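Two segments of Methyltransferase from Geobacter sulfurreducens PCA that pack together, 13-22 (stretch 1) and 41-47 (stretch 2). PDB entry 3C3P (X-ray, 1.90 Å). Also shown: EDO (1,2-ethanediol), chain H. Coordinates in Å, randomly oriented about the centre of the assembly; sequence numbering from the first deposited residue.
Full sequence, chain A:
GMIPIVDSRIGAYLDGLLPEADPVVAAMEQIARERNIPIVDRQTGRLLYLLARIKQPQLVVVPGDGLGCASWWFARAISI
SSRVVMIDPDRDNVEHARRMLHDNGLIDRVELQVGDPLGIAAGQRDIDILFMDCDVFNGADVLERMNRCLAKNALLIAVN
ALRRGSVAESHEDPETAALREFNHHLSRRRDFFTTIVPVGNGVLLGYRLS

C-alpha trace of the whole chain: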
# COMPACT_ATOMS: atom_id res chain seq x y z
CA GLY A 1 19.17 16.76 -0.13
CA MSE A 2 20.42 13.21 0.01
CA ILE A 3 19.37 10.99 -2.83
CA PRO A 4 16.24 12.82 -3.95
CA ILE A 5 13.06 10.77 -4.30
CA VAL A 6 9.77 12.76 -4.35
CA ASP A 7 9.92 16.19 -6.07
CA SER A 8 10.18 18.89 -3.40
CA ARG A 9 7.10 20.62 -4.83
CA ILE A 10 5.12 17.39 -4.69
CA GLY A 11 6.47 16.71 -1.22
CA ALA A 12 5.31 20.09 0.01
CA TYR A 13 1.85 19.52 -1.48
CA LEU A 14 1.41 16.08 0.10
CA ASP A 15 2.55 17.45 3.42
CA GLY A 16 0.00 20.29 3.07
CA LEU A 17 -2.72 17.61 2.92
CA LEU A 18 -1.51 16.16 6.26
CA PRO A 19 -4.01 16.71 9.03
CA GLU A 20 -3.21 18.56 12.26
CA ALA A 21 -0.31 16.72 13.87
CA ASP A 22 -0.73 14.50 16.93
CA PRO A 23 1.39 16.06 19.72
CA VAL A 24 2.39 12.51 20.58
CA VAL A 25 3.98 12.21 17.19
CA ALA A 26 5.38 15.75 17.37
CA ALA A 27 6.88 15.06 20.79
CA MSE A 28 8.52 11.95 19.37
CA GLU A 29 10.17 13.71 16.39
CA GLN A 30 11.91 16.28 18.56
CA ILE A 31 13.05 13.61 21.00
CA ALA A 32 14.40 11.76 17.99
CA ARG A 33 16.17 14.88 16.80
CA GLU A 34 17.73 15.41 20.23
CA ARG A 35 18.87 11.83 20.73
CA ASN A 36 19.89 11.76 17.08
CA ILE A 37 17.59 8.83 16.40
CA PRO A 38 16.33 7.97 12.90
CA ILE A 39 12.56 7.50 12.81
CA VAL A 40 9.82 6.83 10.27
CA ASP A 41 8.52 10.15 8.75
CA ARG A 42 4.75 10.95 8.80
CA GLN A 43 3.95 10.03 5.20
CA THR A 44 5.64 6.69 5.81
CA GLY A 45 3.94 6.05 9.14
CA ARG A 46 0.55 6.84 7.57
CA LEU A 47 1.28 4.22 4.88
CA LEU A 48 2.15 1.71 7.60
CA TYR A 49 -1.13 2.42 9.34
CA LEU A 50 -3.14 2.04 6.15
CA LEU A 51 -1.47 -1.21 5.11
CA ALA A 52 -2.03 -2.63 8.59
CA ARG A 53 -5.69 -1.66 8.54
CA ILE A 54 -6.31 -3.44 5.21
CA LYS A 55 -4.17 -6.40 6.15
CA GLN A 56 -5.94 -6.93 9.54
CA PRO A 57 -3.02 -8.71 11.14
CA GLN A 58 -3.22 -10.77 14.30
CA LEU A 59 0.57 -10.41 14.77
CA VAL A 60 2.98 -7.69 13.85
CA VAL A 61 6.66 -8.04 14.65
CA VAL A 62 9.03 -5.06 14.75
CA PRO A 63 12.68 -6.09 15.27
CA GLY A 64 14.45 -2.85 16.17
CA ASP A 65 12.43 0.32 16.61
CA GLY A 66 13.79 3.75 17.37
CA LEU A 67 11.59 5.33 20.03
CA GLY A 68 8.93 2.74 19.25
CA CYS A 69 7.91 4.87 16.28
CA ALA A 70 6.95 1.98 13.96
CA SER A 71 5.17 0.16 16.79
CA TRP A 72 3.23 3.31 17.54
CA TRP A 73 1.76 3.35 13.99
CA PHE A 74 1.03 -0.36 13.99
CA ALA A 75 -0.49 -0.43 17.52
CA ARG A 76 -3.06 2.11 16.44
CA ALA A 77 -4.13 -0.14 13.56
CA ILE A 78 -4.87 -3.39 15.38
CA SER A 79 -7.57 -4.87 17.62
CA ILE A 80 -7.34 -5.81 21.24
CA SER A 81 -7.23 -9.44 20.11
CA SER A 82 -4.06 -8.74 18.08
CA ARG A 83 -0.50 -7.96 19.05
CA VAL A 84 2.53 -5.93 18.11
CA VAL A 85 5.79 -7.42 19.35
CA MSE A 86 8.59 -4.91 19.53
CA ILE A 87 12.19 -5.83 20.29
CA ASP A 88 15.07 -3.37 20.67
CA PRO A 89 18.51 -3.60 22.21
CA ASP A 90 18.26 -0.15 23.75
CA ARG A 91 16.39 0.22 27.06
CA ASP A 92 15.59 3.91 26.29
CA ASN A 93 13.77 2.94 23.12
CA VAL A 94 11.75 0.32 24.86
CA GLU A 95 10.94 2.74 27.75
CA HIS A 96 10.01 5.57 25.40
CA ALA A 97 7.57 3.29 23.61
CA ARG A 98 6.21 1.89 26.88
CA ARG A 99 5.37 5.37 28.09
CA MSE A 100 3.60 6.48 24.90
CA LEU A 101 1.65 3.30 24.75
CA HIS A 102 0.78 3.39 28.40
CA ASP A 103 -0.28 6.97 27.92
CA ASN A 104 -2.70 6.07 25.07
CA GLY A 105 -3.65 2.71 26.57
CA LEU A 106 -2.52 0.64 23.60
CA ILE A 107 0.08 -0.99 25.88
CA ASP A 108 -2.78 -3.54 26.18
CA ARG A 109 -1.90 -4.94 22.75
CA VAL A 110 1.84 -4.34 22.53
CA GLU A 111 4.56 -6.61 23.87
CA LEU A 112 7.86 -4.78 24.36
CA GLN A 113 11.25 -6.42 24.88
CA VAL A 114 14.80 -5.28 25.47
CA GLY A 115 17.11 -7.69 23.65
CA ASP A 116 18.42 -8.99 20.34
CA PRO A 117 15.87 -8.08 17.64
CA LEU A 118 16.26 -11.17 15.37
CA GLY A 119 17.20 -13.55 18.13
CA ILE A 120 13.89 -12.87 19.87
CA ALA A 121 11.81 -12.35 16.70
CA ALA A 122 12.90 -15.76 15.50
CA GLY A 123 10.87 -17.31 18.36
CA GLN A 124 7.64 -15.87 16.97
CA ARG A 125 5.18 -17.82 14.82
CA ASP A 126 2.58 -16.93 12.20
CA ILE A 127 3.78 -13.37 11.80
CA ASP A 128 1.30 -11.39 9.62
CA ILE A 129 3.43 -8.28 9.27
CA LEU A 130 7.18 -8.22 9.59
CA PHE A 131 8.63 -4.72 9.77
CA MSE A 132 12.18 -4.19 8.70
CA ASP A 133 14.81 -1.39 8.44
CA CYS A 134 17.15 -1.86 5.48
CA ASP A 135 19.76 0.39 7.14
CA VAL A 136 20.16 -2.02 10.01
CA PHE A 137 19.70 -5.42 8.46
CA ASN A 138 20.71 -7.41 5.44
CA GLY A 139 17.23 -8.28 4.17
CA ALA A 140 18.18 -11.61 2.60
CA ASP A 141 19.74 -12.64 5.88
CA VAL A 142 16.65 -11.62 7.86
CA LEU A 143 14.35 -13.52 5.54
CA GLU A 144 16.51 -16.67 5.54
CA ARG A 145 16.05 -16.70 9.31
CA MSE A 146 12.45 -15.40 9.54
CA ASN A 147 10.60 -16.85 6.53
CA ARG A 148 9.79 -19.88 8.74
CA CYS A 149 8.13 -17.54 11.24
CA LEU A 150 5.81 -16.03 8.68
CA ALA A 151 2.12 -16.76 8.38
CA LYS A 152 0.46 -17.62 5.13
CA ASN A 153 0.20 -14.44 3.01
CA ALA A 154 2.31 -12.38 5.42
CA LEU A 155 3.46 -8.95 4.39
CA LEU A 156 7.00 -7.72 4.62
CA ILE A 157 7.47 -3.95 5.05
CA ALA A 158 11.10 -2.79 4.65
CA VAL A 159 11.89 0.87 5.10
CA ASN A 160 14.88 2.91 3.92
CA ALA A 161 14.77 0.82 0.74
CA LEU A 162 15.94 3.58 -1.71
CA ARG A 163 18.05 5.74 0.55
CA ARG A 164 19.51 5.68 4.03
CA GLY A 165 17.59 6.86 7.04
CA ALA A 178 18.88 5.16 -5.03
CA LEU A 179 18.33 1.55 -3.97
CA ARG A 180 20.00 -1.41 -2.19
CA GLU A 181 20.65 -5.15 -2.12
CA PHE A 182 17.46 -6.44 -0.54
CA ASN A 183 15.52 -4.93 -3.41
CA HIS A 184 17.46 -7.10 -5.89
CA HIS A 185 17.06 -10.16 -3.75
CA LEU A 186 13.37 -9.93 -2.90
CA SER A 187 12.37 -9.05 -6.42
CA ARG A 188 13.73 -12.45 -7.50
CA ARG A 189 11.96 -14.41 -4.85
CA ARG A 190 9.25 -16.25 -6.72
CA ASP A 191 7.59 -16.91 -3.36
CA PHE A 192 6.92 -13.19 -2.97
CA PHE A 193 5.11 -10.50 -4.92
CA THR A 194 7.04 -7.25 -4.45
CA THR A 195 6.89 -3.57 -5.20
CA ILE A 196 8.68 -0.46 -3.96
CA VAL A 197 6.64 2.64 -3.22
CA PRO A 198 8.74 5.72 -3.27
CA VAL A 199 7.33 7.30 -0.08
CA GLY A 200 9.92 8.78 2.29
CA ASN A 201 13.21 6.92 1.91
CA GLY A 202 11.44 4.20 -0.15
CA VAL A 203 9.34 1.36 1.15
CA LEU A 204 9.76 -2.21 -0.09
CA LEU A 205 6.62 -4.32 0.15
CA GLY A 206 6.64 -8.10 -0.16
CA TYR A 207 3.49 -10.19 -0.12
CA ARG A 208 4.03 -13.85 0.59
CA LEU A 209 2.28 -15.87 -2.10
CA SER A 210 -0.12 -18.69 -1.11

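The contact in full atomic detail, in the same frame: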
# COMPACT_ATOMS: atom_id res chain seq x y z
N TYR A 13 3.30 19.64 -1.23
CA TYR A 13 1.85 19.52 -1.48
C TYR A 13 1.24 18.40 -0.65
O TYR A 13 0.21 18.58 -0.00
CB TYR A 13 1.57 19.32 -2.97
CG TYR A 13 0.16 18.88 -3.26
CD1 TYR A 13 -0.86 19.80 -3.34
CD2 TYR A 13 -0.13 17.53 -3.48
CE1 TYR A 13 -2.13 19.42 -3.60
CE2 TYR A 13 -1.43 17.13 -3.75
CZ TYR A 13 -2.43 18.09 -3.80
OH TYR A 13 -3.72 17.76 -4.07
N LEU A 14 1.89 17.24 -0.66
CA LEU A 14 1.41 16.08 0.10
C LEU A 14 1.42 16.38 1.59
O LEU A 14 0.51 16.04 2.33
CB LEU A 14 2.23 14.82 -0.22
CG LEU A 14 2.11 14.30 -1.66
CD1 LEU A 14 3.07 13.13 -1.94
CD2 LEU A 14 0.67 13.90 -1.94
N ASP A 15 2.43 17.11 2.01
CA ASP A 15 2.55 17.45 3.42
C ASP A 15 1.42 18.42 3.81
O ASP A 15 0.84 18.34 4.91
CB ASP A 15 3.94 18.01 3.73
CG ASP A 15 5.08 17.01 3.41
OD1 ASP A 15 4.81 15.80 3.12
OD2 ASP A 15 6.26 17.45 3.47
N GLY A 16 1.08 19.30 2.87
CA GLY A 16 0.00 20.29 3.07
C GLY A 16 -1.36 19.64 3.26
O GLY A 16 -2.30 20.26 3.77
N LEU A 17 -1.48 18.40 2.78
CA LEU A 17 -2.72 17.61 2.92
C LEU A 17 -2.73 16.89 4.28
O LEU A 17 -3.74 16.35 4.69
CB LEU A 17 -2.88 16.55 1.81
CG LEU A 17 -3.04 16.95 0.34
CD1 LEU A 17 -3.03 15.69 -0.53
CD2 LEU A 17 -4.29 17.76 0.09
N LEU A 18 -1.59 16.83 4.95
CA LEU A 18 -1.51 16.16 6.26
C LEU A 18 -2.47 16.84 7.21
O LEU A 18 -2.64 18.07 7.15
CB LEU A 18 -0.07 16.13 6.85
CG LEU A 18 0.97 15.14 6.29
CD1 LEU A 18 2.35 15.37 6.88
CD2 LEU A 18 0.54 13.73 6.57
N PRO A 19 -3.11 16.06 8.10
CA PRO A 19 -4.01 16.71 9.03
C PRO A 19 -3.19 17.31 10.16
O PRO A 19 -1.96 17.19 10.17
CB PRO A 19 -4.83 15.55 9.57
CG PRO A 19 -3.83 14.43 9.64
CD PRO A 19 -2.96 14.62 8.40
N GLU A 20 -3.88 17.96 11.09
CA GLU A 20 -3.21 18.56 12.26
C GLU A 20 -2.43 17.43 12.92
O GLU A 20 -2.94 16.33 13.12
CB GLU A 20 -4.21 19.17 13.24
CG GLU A 20 -3.57 19.89 14.42
N ALA A 21 -1.19 17.72 13.26
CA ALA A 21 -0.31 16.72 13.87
C ALA A 21 -0.67 16.36 15.32
O ALA A 21 -1.08 17.20 16.10
CB ALA A 21 1.16 17.17 13.79
N ASP A 22 -0.50 15.08 15.61
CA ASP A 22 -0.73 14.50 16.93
C ASP A 22 0.47 14.97 17.77
O ASP A 22 1.61 14.77 17.35
CB ASP A 22 -0.82 12.96 16.82
CG ASP A 22 -1.15 12.25 18.14
OD1 ASP A 22 -0.96 12.82 19.24
OD2 ASP A 22 -1.57 11.08 18.06
N ASP A 41 9.23 8.85 8.93
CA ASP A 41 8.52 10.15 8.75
C ASP A 41 6.98 9.94 8.72
O ASP A 41 6.49 8.81 8.65
CB ASP A 41 9.03 11.05 7.58
CG ASP A 41 8.72 10.54 6.16
OD1 ASP A 41 7.94 9.59 5.91
OD2 ASP A 41 9.25 11.21 5.24
N ARG A 42 6.24 11.04 8.75
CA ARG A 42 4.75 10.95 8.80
C ARG A 42 4.10 10.31 7.60
O ARG A 42 3.17 9.55 7.77
CB ARG A 42 4.07 12.30 9.04
CG ARG A 42 4.19 12.82 10.46
CD ARG A 42 3.51 14.19 10.61
NE ARG A 42 2.04 14.18 10.47
CZ ARG A 42 1.32 15.30 10.37
NH1 ARG A 42 1.93 16.46 10.28
NH2 ARG A 42 0.00 15.26 10.26
N GLN A 43 4.56 10.61 6.40
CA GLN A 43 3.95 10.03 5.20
C GLN A 43 4.14 8.52 5.23
O GLN A 43 3.27 7.75 4.82
CB GLN A 43 4.55 10.60 3.91
CG GLN A 43 4.29 12.10 3.72
CD GLN A 43 2.83 12.41 3.48
OE1 GLN A 43 2.01 11.51 3.35
NE2 GLN A 43 2.51 13.69 3.38
N THR A 44 5.31 8.10 5.73
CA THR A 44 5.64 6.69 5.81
C THR A 44 4.83 5.99 6.89
O THR A 44 4.31 4.91 6.67
CB THR A 44 7.18 6.47 6.00
OG1 THR A 44 7.87 7.06 4.88
CG2 THR A 44 7.53 4.99 6.08
N GLY A 45 4.70 6.63 8.04
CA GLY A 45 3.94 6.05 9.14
C GLY A 45 2.49 5.89 8.73
O GLY A 45 1.86 4.88 9.03
N ARG A 46 1.96 6.88 8.02
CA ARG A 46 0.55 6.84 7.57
C ARG A 46 0.35 5.64 6.62
O ARG A 46 -0.66 4.96 6.67
CB ARG A 46 0.11 8.17 6.94
CG ARG A 46 0.01 9.31 7.94
CD ARG A 46 -0.48 10.63 7.32
NE ARG A 46 -1.81 10.54 6.72
CZ ARG A 46 -2.93 10.68 7.41
NH1 ARG A 46 -2.89 10.89 8.71
NH2 ARG A 46 -4.10 10.59 6.82
N LEU A 47 1.36 5.35 5.82
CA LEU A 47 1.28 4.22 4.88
C LEU A 47 1.27 2.94 5.69
O LEU A 47 0.53 2.02 5.37
CB LEU A 47 2.42 4.18 3.89
CG LEU A 47 2.36 2.99 2.91
CD1 LEU A 47 1.11 3.05 2.04
CD2 LEU A 47 3.66 2.95 2.08
C1 EDO H . -3.56 12.56 3.27
O1 EDO H . -3.64 13.04 1.94
C2 EDO H . -2.81 13.43 4.26
O2 EDO H . -3.73 13.87 5.26

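Stretch 1 leaves a helix and runs on as a loop past the first turns of the stretch 2 helix. The backbones stay well apart; Asp15 CA and Gln43 CA are 7.8 Å from each other. Long side chains from stretch 2 bridge the gap.

Arg42 has the largest share of the contact. Its chi angles, m, t, p and -170°, carry the guanidinium to the loop. There NH2 donates to Pro19 O at 2.8 Å, with the acceptor near the guanidinium plane, where the N-H bonds point. The two faces meet carbon: Ala21 CB lies over one, 3.7 Å from Arg42 NH1, and Leu18 CB over the opposite one, 3.5 Å from Arg42 NH2.

The CA-to-CB bond of Gln43 points sideways, but with chi1 and chi2 both m its amide comes nearer to stretch 1. NE2 donates to Asp15 OD1 at 3.1 Å, nearly straight at 163°. Asp15, chi1 m, also begins sideways and brings its carboxylate nearer.

Leu18 (m, t) points into the stretch 2 side chains. Its CD2 packs 3.3 Å from Arg46 CD. The p chi3 and 85° chi4 of Arg46 turn its guanidinium so that Pro19 CD and the ethanediol O2 lie over one face. That O2 donates to Leu17 O at 2.5 Å.

Asp41 caps the stretch 2 helix: its OD1 accepts from Thr44 N at 3.0 Å.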